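Mitogen activated protein kinase, putative (Leishmania donovani, PDB 4QNY) probably transfers the gamma-phosphate of ATP to serine or threonine residues of target proteins as a mitogen-activated protein kinase, here holding magnesium and an ATP analogue. Local coordinates at residues A[87-92]-A[99-104]; A[110-115]-A[154-159]; A[208-213]-A[297-302]. One frame throughout, in Å; residues are numbered along the deposited sequence. Where two conformers were deposited one is given.

Contact 1 (A[87-92]-A[99-104])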
loop_
_atom_site.group_PDB
_atom_site.type_symbol
_atom_site.label_atom_id
_atom_site.label_comp_id
_atom_site.label_asym_id
_atom_site.label_seq_id
_atom_site.Cartn_x
_atom_site.Cartn_y
_atom_site.Cartn_z
ATOM N N ARG A 87 -16.779 -3.409 -6.445
ATOM C CA ARG A 87 -18.006 -3.445 -7.234
ATOM C C ARG A 87 -18.583 -4.853 -7.357
ATOM O O ARG A 87 -19.803 -5.023 -7.371
ATOM C CB ARG A 87 -17.768 -2.862 -8.630
ATOM C CG ARG A 87 -18.349 -1.466 -8.820
ATOM C CD ARG A 87 -18.861 -1.263 -10.239
ATOM N NE ARG A 87 -19.623 -0.025 -10.377
ATOM C CZ ARG A 87 -20.338 0.297 -11.450
ATOM N NH1 ARG A 87 -20.394 -0.530 -12.485
ATOM N NH2 ARG A 87 -21.002 1.445 -11.488
ATOM N N ASN A 88 -17.715 -5.858 -7.444
ATOM C CA ASN A 88 -18.174 -7.234 -7.621
ATOM C C ASN A 88 -17.107 -8.282 -7.310
ATOM O O ASN A 88 -15.913 -7.984 -7.291
ATOM C CB ASN A 88 -18.679 -7.431 -9.054
ATOM C CG ASN A 88 -19.797 -8.453 -9.145
ATOM O OD1 ASN A 88 -19.897 -9.357 -8.316
ATOM N ND2 ASN A 88 -20.644 -8.312 -10.157
ATOM N N ILE A 89 -17.558 -9.510 -7.062
ATOM C CA ILE A 89 -16.670 -10.654 -6.873
ATOM C C ILE A 89 -17.121 -11.814 -7.761
ATOM O O ILE A 89 -18.118 -12.474 -7.473
ATOM C CB ILE A 89 -16.636 -11.125 -5.405
ATOM C CG1 ILE A 89 -16.246 -9.977 -4.471
ATOM C CG2 ILE A 89 -15.673 -12.294 -5.243
ATOM C CD1 ILE A 89 -14.817 -9.512 -4.639
ATOM N N LEU A 90 -16.381 -12.058 -8.838
ATOM C CA LEU A 90 -16.740 -13.101 -9.793
ATOM C C LEU A 90 -16.058 -14.425 -9.468
ATOM O O LEU A 90 -14.835 -14.536 -9.531
ATOM C CB LEU A 90 -16.381 -12.667 -11.215
ATOM C CG LEU A 90 -16.950 -11.324 -11.674
ATOM C CD1 LEU A 90 -16.556 -11.044 -13.117
ATOM C CD2 LEU A 90 -18.462 -11.292 -11.510
ATOM N N THR A 91 -16.860 -15.428 -9.130
ATOM C CA THR A 91 -16.349 -16.748 -8.780
ATOM C C THR A 91 -17.022 -17.841 -9.608
ATOM O O THR A 91 -18.196 -17.722 -9.953
ATOM C CB THR A 91 -16.564 -17.040 -7.288
ATOM O OG1 THR A 91 -17.937 -16.802 -6.961
ATOM C CG2 THR A 91 -15.684 -16.141 -6.430
ATOM N N PRO A 92 -16.275 -18.908 -9.937
ATOM C CA PRO A 92 -16.838 -20.045 -10.677
ATOM C C PRO A 92 -17.895 -20.791 -9.869
ATOM O O PRO A 92 -17.687 -21.059 -8.685
ATOM C CB PRO A 92 -15.619 -20.939 -10.933
ATOM C CG PRO A 92 -14.437 -20.038 -10.782
ATOM C CD PRO A 92 -14.826 -19.054 -9.726
ATOM N N ASP A 99 -10.329 -22.511 -9.748
ATOM C CA ASP A 99 -8.881 -22.391 -9.659
ATOM C C ASP A 99 -8.473 -20.952 -9.955
ATOM O O ASP A 99 -7.296 -20.653 -10.151
ATOM C CB ASP A 99 -8.192 -23.363 -10.619
ATOM C CG ASP A 99 -8.526 -23.086 -12.073
ATOM O OD1 ASP A 99 -7.789 -23.574 -12.954
ATOM O OD2 ASP A 99 -9.525 -22.383 -12.336
ATOM N N HIS A 100 -9.469 -20.072 -9.982
ATOM C CA HIS A 100 -9.269 -18.656 -10.270
ATOM C C HIS A 100 -10.545 -17.880 -9.965
ATOM O O HIS A 100 -11.624 -18.463 -9.887
ATOM C CB HIS A 100 -8.879 -18.445 -11.732
ATOM C CG HIS A 100 -10.034 -18.548 -12.678
ATOM N ND1 HIS A 100 -10.556 -19.755 -13.089
ATOM C CD2 HIS A 100 -10.778 -17.591 -13.283
ATOM C CE1 HIS A 100 -11.567 -19.539 -13.911
ATOM N NE2 HIS A 100 -11.723 -18.234 -14.043
ATOM N N PHE A 101 -10.420 -16.565 -9.802
ATOM C CA PHE A 101 -11.588 -15.699 -9.661
ATOM C C PHE A 101 -11.202 -14.237 -9.870
ATOM O O PHE A 101 -10.020 -13.889 -9.848
ATOM C CB PHE A 101 -12.257 -15.896 -8.294
ATOM C CG PHE A 101 -11.554 -15.211 -7.160
ATOM C CD1 PHE A 101 -10.464 -15.799 -6.545
ATOM C CD2 PHE A 101 -12.003 -13.987 -6.689
ATOM C CE1 PHE A 101 -9.823 -15.175 -5.494
ATOM C CE2 PHE A 101 -11.367 -13.358 -5.642
ATOM C CZ PHE A 101 -10.275 -13.953 -5.042
ATOM N N TYR A 102 -12.204 -13.388 -10.076
ATOM C CA TYR A 102 -11.967 -11.986 -10.408
ATOM C C TYR A 102 -12.452 -11.019 -9.334
ATOM O O TYR A 102 -13.534 -11.185 -8.768
ATOM C CB TYR A 102 -12.636 -11.639 -11.740
ATOM C CG TYR A 102 -11.875 -12.120 -12.953
ATOM C CD1 TYR A 102 -10.978 -11.286 -13.606
ATOM C CD2 TYR A 102 -12.050 -13.407 -13.443
ATOM C CE1 TYR A 102 -10.279 -11.720 -14.715
ATOM C CE2 TYR A 102 -11.355 -13.849 -14.552
ATOM C CZ TYR A 102 -10.470 -13.001 -15.184
ATOM O OH TYR A 102 -9.773 -13.433 -16.287
ATOM N N ILE A 103 -11.639 -10.004 -9.067
ATOM C CA ILE A 103 -12.016 -8.916 -8.175
ATOM C C ILE A 103 -12.349 -7.679 -8.998
ATOM O O ILE A 103 -11.510 -7.184 -9.751
ATOM C CB ILE A 103 -10.892 -8.582 -7.177
ATOM C CG1 ILE A 103 -10.540 -9.812 -6.339
ATOM C CG2 ILE A 103 -11.299 -7.418 -6.288
ATOM C CD1 ILE A 103 -9.278 -9.647 -5.522
ATOM N N VAL A 104 -13.575 -7.186 -8.857
ATOM C CA VAL A 104 -14.030 -6.045 -9.641
ATOM C C VAL A 104 -14.070 -4.769 -8.805
ATOM O O VAL A 104 -14.821 -4.674 -7.833
ATOM C CB VAL A 104 -15.423 -6.302 -10.241
ATOM C CG1 VAL A 104 -15.913 -5.077 -10.991
ATOM C CG2 VAL A 104 -15.384 -7.516 -11.158
#

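Contact 2 (A[110-115]-A[154-159]). With MG (magnesium ion), chain C; ANP (phosphoaminophosphonic acid-adenylate ester), chain D.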
loop_
_atom_site.group_PDB
_atom_site.type_symbol
_atom_site.label_atom_id
_atom_site.label_comp_id
_atom_site.label_asym_id
_atom_site.label_seq_id
_atom_site.Cartn_x
_atom_site.Cartn_y
_atom_site.Cartn_z
ATOM N N THR A 110 -4.402 6.165 -12.997
ATOM C CA THR A 110 -3.041 5.649 -12.864
ATOM C C THR A 110 -2.650 5.541 -11.393
ATOM O O THR A 110 -3.506 5.646 -10.515
ATOM C CB THR A 110 -2.024 6.546 -13.602
ATOM O OG1 THR A 110 -0.705 6.010 -13.447
ATOM C CG2 THR A 110 -2.061 7.966 -13.052
ATOM N N ASP A 111 -1.369 5.320 -11.116
ATOM C CA ASP A 111 -0.903 5.368 -9.734
ATOM C C ASP A 111 0.380 6.194 -9.612
ATOM O O ASP A 111 0.940 6.641 -10.615
ATOM C CB ASP A 111 -0.705 3.952 -9.171
ATOM C CG ASP A 111 0.347 3.156 -9.918
ATOM O OD1 ASP A 111 1.492 3.632 -10.038
ATOM O OD2 ASP A 111 0.041 2.045 -10.393
ATOM N N LEU A 112 0.843 6.381 -8.381
ATOM C CA LEU A 112 1.937 7.310 -8.103
ATOM C C LEU A 112 3.319 6.859 -8.595
ATOM O O LEU A 112 4.152 7.701 -8.913
ATOM C CB LEU A 112 2.007 7.592 -6.598
ATOM C CG LEU A 112 1.054 8.663 -6.059
ATOM C CD1 LEU A 112 1.379 8.989 -4.610
ATOM C CD2 LEU A 112 1.114 9.916 -6.921
ATOM N N LYS A 113 3.570 5.552 -8.638
ATOM C CA LYS A 113 4.856 5.020 -9.100
ATOM C C LYS A 113 5.189 5.436 -10.538
ATOM O O LYS A 113 6.301 5.974 -10.784
ATOM C CB LYS A 113 4.861 3.500 -9.010
ATOM C CG LYS A 113 6.104 2.880 -9.607
ATOM C CD LYS A 113 6.151 1.379 -9.409
ATOM C CE LYS A 113 7.458 0.819 -9.952
ATOM N NZ LYS A 113 7.658 -0.600 -9.559
ATOM N N GLN A 114 4.303 5.020 -11.474
ATOM C CA GLN A 114 3.954 5.743 -12.749
ATOM C C GLN A 114 4.073 7.225 -12.905
ATOM O O GLN A 114 4.680 7.687 -13.860
ATOM C CB GLN A 114 2.507 5.453 -13.132
ATOM C CG GLN A 114 2.095 4.428 -14.355
ATOM C CD GLN A 114 1.462 3.149 -13.783
ATOM O OE1 GLN A 114 1.063 3.299 -12.654
ATOM N NE2 GLN A 114 1.117 2.107 -14.608
ATOM N N VAL A 115 3.354 7.952 -12.055
ATOM C CA VAL A 115 3.314 9.414 -12.111
ATOM C C VAL A 115 4.699 9.986 -11.852
ATOM O O VAL A 115 5.138 10.932 -12.513
ATOM C CB VAL A 115 2.307 10.011 -11.080
ATOM C CG1 VAL A 115 2.570 11.498 -10.842
ATOM C CG2 VAL A 115 0.869 9.800 -11.533
ATOM N N ALA A 154 3.058 2.436 -5.906
ATOM C CA ALA A 154 2.307 1.572 -6.812
ATOM C C ALA A 154 0.938 1.214 -6.241
ATOM O O ALA A 154 0.006 0.915 -6.987
ATOM C CB ALA A 154 3.099 0.308 -7.117
ATOM N N ASN A 155 0.822 1.246 -4.916
ATOM C CA ASN A 155 -0.437 0.932 -4.251
ATOM C C ASN A 155 -1.256 2.184 -3.942
ATOM O O ASN A 155 -2.191 2.144 -3.144
ATOM C CB ASN A 155 -0.175 0.142 -2.966
ATOM C CG ASN A 155 0.408 -1.232 -3.239
ATOM O OD1 ASN A 155 0.305 -1.749 -4.350
ATOM N ND2 ASN A 155 1.018 -1.833 -2.222
ATOM N N ILE A 156 -0.898 3.291 -4.585
ATOM C CA ILE A 156 -1.620 4.549 -4.424
ATOM C C ILE A 156 -2.183 5.023 -5.762
ATOM O O ILE A 156 -1.435 5.474 -6.623
ATOM C CB ILE A 156 -0.715 5.653 -3.845
ATOM C CG1 ILE A 156 -0.081 5.203 -2.526
ATOM C CG2 ILE A 156 -1.503 6.932 -3.652
ATOM C CD1 ILE A 156 -1.067 5.044 -1.390
ATOM N N LEU A 157 -3.500 4.934 -5.925
ATOM C CA LEU A 157 -4.142 5.252 -7.201
ATOM C C LEU A 157 -4.605 6.707 -7.280
ATOM O O LEU A 157 -5.187 7.234 -6.333
ATOM C CB LEU A 157 -5.329 4.317 -7.437
ATOM C CG LEU A 157 -5.013 2.819 -7.482
ATOM C CD1 LEU A 157 -6.293 2.000 -7.545
ATOM C CD2 LEU A 157 -4.108 2.495 -8.659
ATOM N N VAL A 158 -4.353 7.349 -8.419
ATOM C CA VAL A 158 -4.675 8.765 -8.586
ATOM C C VAL A 158 -5.281 9.094 -9.950
ATOM O O VAL A 158 -5.097 8.358 -10.921
ATOM C CB VAL A 158 -3.423 9.652 -8.393
ATOM C CG1 VAL A 158 -2.979 9.654 -6.936
ATOM C CG2 VAL A 158 -2.297 9.191 -9.305
ATOM N N ASN A 159 -6.008 10.207 -10.007
ATOM C CA ASN A 159 -6.553 10.726 -11.257
ATOM C C ASN A 159 -5.926 12.070 -11.612
ATOM O O ASN A 159 -5.079 12.581 -10.877
ATOM C CB ASN A 159 -8.074 10.877 -11.168
ATOM C CG ASN A 159 -8.787 9.549 -11.017
ATOM O OD1 ASN A 159 -8.293 8.512 -11.458
ATOM N ND2 ASN A 159 -9.958 9.575 -10.394
HETATM MG MG MG C . 0.242 -3.534 -5.395
HETATM P PG ANP D . -1.692 -8.406 -4.520
HETATM O O1G ANP D . -2.235 -9.007 -5.777
HETATM O O2G ANP D . -2.891 -8.061 -3.555
HETATM O O3G ANP D . -0.750 -9.457 -3.803
HETATM P PB ANP D . -0.789 -6.554 -6.467
HETATM O O1B ANP D . -0.427 -7.725 -7.321
HETATM O O2B ANP D . 0.283 -5.443 -6.669
HETATM N N3B ANP D . -0.808 -6.993 -4.843
HETATM P PA ANP D . -2.569 -4.478 -6.914
HETATM O O1A ANP D . -1.550 -3.648 -6.231
HETATM O O2A ANP D . -3.958 -4.360 -6.282
HETATM O O3A ANP D . -2.200 -6.032 -6.887
HETATM O "O5'" ANP D . -2.603 -4.050 -8.439
HETATM C "C5'" ANP D . -1.401 -3.941 -9.230
HETATM C "C4'" ANP D . -1.473 -2.685 -10.063
HETATM O "O4'" ANP D . -2.718 -2.648 -10.789
HETATM C "C3'" ANP D . -1.446 -1.377 -9.283
HETATM O "O3'" ANP D . -0.111 -0.992 -8.977
HETATM C "C2'" ANP D . -2.113 -0.406 -10.259
HETATM O "O2'" ANP D . -1.182 0.112 -11.203
HETATM C "C1'" ANP D . -3.141 -1.306 -10.957
HETATM N N9 ANP D . -4.492 -1.177 -10.423
HETATM C C8 ANP D . -5.035 -1.868 -9.375
HETATM N N7 ANP D . -6.281 -1.547 -9.103
HETATM C C5 ANP D . -6.569 -0.571 -10.045
HETATM C C6 ANP D . -7.737 0.183 -10.296
HETATM N N6 ANP D . -8.864 0.065 -9.592
HETATM N N1 ANP D . -7.698 1.076 -11.311
HETATM C C2 ANP D . -6.571 1.200 -12.018
HETATM N N3 ANP D . -5.415 0.545 -11.874
HETATM C C4 ANP D . -5.483 -0.329 -10.864
HETATM O O HOH W 1 2.066 -3.841 -4.677
HETATM O O HOH W 2 1.063 -2.619 -7.041
#

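Contact 3 (A[208-213]-A[297-302])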
loop_
_atom_site.group_PDB
_atom_site.type_symbol
_atom_site.label_atom_id
_atom_site.label_comp_id
_atom_site.label_asym_id
_atom_site.label_seq_id
_atom_site.Cartn_x
_atom_site.Cartn_y
_atom_site.Cartn_z
ATOM N N ASP A 208 2.972 2.509 8.403
ATOM C CA ASP A 208 2.263 3.083 7.266
ATOM C C ASP A 208 2.628 4.553 7.102
ATOM O O ASP A 208 2.644 5.077 5.988
ATOM C CB ASP A 208 0.750 2.925 7.432
ATOM C CG ASP A 208 0.291 1.491 7.245
ATOM O OD1 ASP A 208 0.993 0.726 6.551
ATOM O OD2 ASP A 208 -0.773 1.131 7.789
ATOM N N VAL A 209 2.923 5.211 8.220
ATOM C CA VAL A 209 3.342 6.608 8.203
ATOM C C VAL A 209 4.706 6.726 7.535
ATOM O O VAL A 209 4.969 7.673 6.792
ATOM C CB VAL A 209 3.401 7.202 9.626
ATOM C CG1 VAL A 209 3.879 8.647 9.588
ATOM C CG2 VAL A 209 2.041 7.106 10.298
ATOM N N TRP A 210 5.564 5.745 7.799
ATOM C CA TRP A 210 6.888 5.686 7.188
ATOM C C TRP A 210 6.777 5.607 5.671
ATOM O O TRP A 210 7.528 6.261 4.948
ATOM C CB TRP A 210 7.676 4.487 7.725
ATOM C CG TRP A 210 9.050 4.364 7.137
ATOM C CD1 TRP A 210 9.405 3.658 6.023
ATOM C CD2 TRP A 210 10.253 4.968 7.629
ATOM N NE1 TRP A 210 10.754 3.785 5.793
ATOM C CE2 TRP A 210 11.297 4.584 6.764
ATOM C CE3 TRP A 210 10.548 5.795 8.716
ATOM C CZ2 TRP A 210 12.614 4.998 6.954
ATOM C CZ3 TRP A 210 11.856 6.204 8.904
ATOM C CH2 TRP A 210 12.872 5.806 8.026
ATOM N N GLY A 211 5.828 4.804 5.199
ATOM C CA GLY A 211 5.584 4.655 3.776
ATOM C C GLY A 211 5.151 5.951 3.121
ATOM O O GLY A 211 5.538 6.242 1.992
ATOM N N ILE A 212 4.346 6.735 3.834
ATOM C CA ILE A 212 3.892 8.030 3.337
ATOM C C ILE A 212 5.061 9.009 3.257
ATOM O O ILE A 212 5.157 9.803 2.318
ATOM C CB ILE A 212 2.779 8.617 4.229
ATOM C CG1 ILE A 212 1.548 7.713 4.198
ATOM C CG2 ILE A 212 2.402 10.020 3.779
ATOM C CD1 ILE A 212 0.923 7.574 2.825
ATOM N N GLY A 213 5.952 8.938 4.241
ATOM C CA GLY A 213 7.149 9.759 4.250
ATOM C C GLY A 213 8.033 9.478 3.051
ATOM O O GLY A 213 8.545 10.398 2.417
ATOM N N LYS A 297 7.896 5.532 18.006
ATOM C CA LYS A 297 7.241 6.173 19.140
ATOM C C LYS A 297 7.449 7.686 19.127
ATOM O O LYS A 297 6.700 8.428 19.760
ATOM C CB LYS A 297 7.755 5.584 20.454
ATOM C CG LYS A 297 7.480 4.098 20.616
ATOM C CD LYS A 297 8.107 3.556 21.891
ATOM C CE LYS A 297 7.885 2.058 22.027
ATOM N NZ LYS A 297 6.443 1.715 22.169
ATOM N N ARG A 298 8.472 8.134 18.407
ATOM C CA ARG A 298 8.751 9.561 18.272
ATOM C C ARG A 298 8.377 10.042 16.874
ATOM O O ARG A 298 8.451 11.234 16.570
ATOM C CB ARG A 298 10.224 9.850 18.566
ATOM C CG ARG A 298 10.624 9.585 20.010
ATOM C CD ARG A 298 12.113 9.302 20.137
ATOM N NE ARG A 298 12.936 10.499 19.985
ATOM C CZ ARG A 298 13.601 11.078 20.980
ATOM N NH1 ARG A 298 14.328 12.164 20.751
ATOM N NH2 ARG A 298 13.543 10.571 22.203
ATOM N N ARG A 299 7.974 9.099 16.029
ATOM C CA ARG A 299 7.517 9.402 14.680
ATOM C C ARG A 299 6.119 10.013 14.723
ATOM O O ARG A 299 5.311 9.666 15.585
ATOM C CB ARG A 299 7.525 8.136 13.821
ATOM C CG ARG A 299 7.163 8.346 12.360
ATOM C CD ARG A 299 7.146 7.020 11.620
ATOM N NE ARG A 299 8.408 6.301 11.774
ATOM C CZ ARG A 299 8.508 4.982 11.899
ATOM N NH1 ARG A 299 7.419 4.228 11.888
ATOM N NH2 ARG A 299 9.700 4.417 12.035
ATOM N N ILE A 300 5.840 10.924 13.795
ATOM C CA ILE A 300 4.547 11.592 13.750
ATOM C C ILE A 300 3.431 10.581 13.479
ATOM O O ILE A 300 3.620 9.611 12.744
ATOM C CB ILE A 300 4.531 12.719 12.680
ATOM C CG1 ILE A 300 3.385 13.700 12.936
ATOM C CG2 ILE A 300 4.470 12.149 11.267
ATOM C CD1 ILE A 300 3.449 14.945 12.077
ATOM N N THR A 301 2.280 10.791 14.109
ATOM C CA THR A 301 1.137 9.910 13.911
ATOM C C THR A 301 0.282 10.426 12.762
ATOM O O THR A 301 0.509 11.525 12.261
ATOM C CB THR A 301 0.277 9.793 15.182
ATOM O OG1 THR A 301 -0.264 11.077 15.517
ATOM C CG2 THR A 301 1.113 9.280 16.346
ATOM N N VAL A 302 -0.695 9.629 12.346
ATOM C CA VAL A 302 -1.575 10.014 11.248
ATOM C C VAL A 302 -2.405 11.243 11.616
ATOM O O VAL A 302 -2.536 12.173 10.819
ATOM C CB VAL A 302 -2.515 8.861 10.849
ATOM C CG1 VAL A 302 -3.485 9.315 9.770
ATOM C CG2 VAL A 302 -1.706 7.662 10.374
#

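Contact 1 (A[87-92]-A[99-104])
Both L90 and Y102 carry CG anti to the carbonyl carbon (chi1 -54° and -78°), so that their chains cross obliquely above the same face of the sheet, with L90 CB lying 3.9 Å from Y102 CB. V104 points one methyl, CG1, anti to its backbone N (177°); its other methyl, CG2, meets L90 CG at 4.1 Å. F101 holds its ring in the crowded position between backbone N and carbonyl carbon, and the ring leaves on the other face, near I89.

These side chains ride on an antiparallel hairpin of the kinase N-lobe. L90 and Y102 form a hydrogen-bonded pair: Y102 N reaches L90 O at 2.9 Å, and L90 N returns to Y102 O in the carbonyl plane. I89 and I103 make the non-hydrogen-bonded pair next along, and V104 N then bonds to N88 O. R87 and N88 both face V104, a classic beta bulge: V104 O is gripped by two amides, R87 N at 2.7 Å in the carbonyl plane and N88 N at 3.2 Å from above it. Beta-branched V104 suits this place because its methyls part to meet both bulge residues, CG1 3.7 Å from R87 CB and CG2 3.9 Å from N88 CB. Where the strands give way to loop, P92 CD rests 3.3 Å from H100 O; proline has no amide hydrogen to offer, and the pairing stops.

The polar ends of N88 and Y102 lead away from the partner strand, to Y22 and E14. Strand 47-54 pairs with strand 101-106 along its other edge, through F101 with V54 and I103 with K52. I89, F101 and I103 share an apolar face that packs on I72 of helix 62-77, while T91 and F101 also touch I344 of helix 337-349.

Contact 2 (A[110-115]-A[154-159])
Three backbone hydrogen bonds join the segments. T110 and V158 are a hydrogen-bonded antiparallel pair: V158 N gives a 2.8 Å bond to T110 O, and T110 N lies nearly on the C=O axis of V158. After D111, paired with L157 without hydrogen bonds, the chain turns into a helix, yet L112 N still reaches I156 O at 3.0 Å, again nearly along the carbonyl axis.

D111 is the N-cap of that helix. Its chi1 of 62° sets CG between backbone N and carbonyl carbon, from where OD1 accepts a weak bond from K113 N. A short, acidic side chain suits the post, since it can serve the helix start and a ligand at once.

Nucleotide bonds come from both segments. The ribose O2' donates to D111 OD2 in a very short contact, 2.4 Å in the model, while O3' donates to A154 O at 2.8 Å, so the sugar is held by a carboxylate and a carbonyl. N155 OD1 binds the magnesium at 2.1 Å, beside two phosphate oxygens of the analogue, two waters and D168; an amide provides the oxygen without adding a charge. This asparagine belongs to the kinase catalytic loop.

Apolar contacts fill the rest. L157 CD1 lies 3.6 Å from adenine C5, its leucine branching giving one methyl to the base and the other, CD2, to D111 CB. L112 and I156 run side by side, with L112 CD1 3.7 Å from I156 CG2. V115 and V158 meet tip to tip, CG2 to CG2 at 3.9 Å.

Strand 156-158 is the middle of a three-stranded sheet, flanked by 110-111 and 164-166; L112 and I156 both touch I215 of helix 206-219.

Contact 3 (A[208-213]-A[297-302])
The long helix 206-219, helix F of the kinase C-lobe, meets here the loop that carries the family's buried arginine, R299, the partner of the glutamate in the Ala-Pro-Glu motif. Two side chains on successive helix residues receive the loop, each in its own manner.

W210 and R299 cross at about a right angle. The arginine leaves its backbone extended, CG anti to the backbone N (-176°), then bends at chi3 (-55°), which brings its guanidinium beside the indole. W210 CE3 sits over one face of that group, 3.7 Å from R299 NH2, but the two planes are 61° apart, so this is a tilted contact and not a parallel stack. Arginine is apt because a flat cation can lay one face against an indole carbon while its N-H groups reach acceptors beyond the two segments: R299 NH1 makes a salt bridge to E195 and NE bonds to V293 O. The buried charge is thereby probably compensated, which would tie the end of the activation segment to the C-lobe.

V209 points at the loop and uses both methyls. The V209 and V302 side chains cross obliquely, V209 CG2 lying 3.8 Å from V302 CG2, just where T301 caps the start of helix 302-306. The V209 and I300 side chains cross at about a right angle, V209 CG1 touching I300 CG2 at 3.9 Å. A beta-branched valine suits the place, since its two methyls part to meet I300 and V302. Next to it, D208 faces the catalytic loop, accepting from H148 N and R149 N.

The I300 carbonyl oxygen bonds to Q206 NE2 and is also pressed by the valine, V209 CG1 lying 3.3 Å from I300 O.

The contacts follow one another along the chain, each closing before the next opens, and all lie in the protein kinase domain. Contact 1 sits in the five-stranded N-lobe sheet; its strand 101-106 leads through the hinge into strand 110-111, where contact 2 begins in the three-stranded sheet beside the nucleotide. Their centres are about 23 Å apart. Contact 3 lies deeper in the C-lobe, about 20 Å from contact 2 between centres, but nearest atoms come within about 5 Å, and helix 206-219 serves both. Contacts 1 and 3, whose centres are about 34 Å apart, lie on opposite sides of the chain's centre, with the nucleotide site of contact 2 between the lobes.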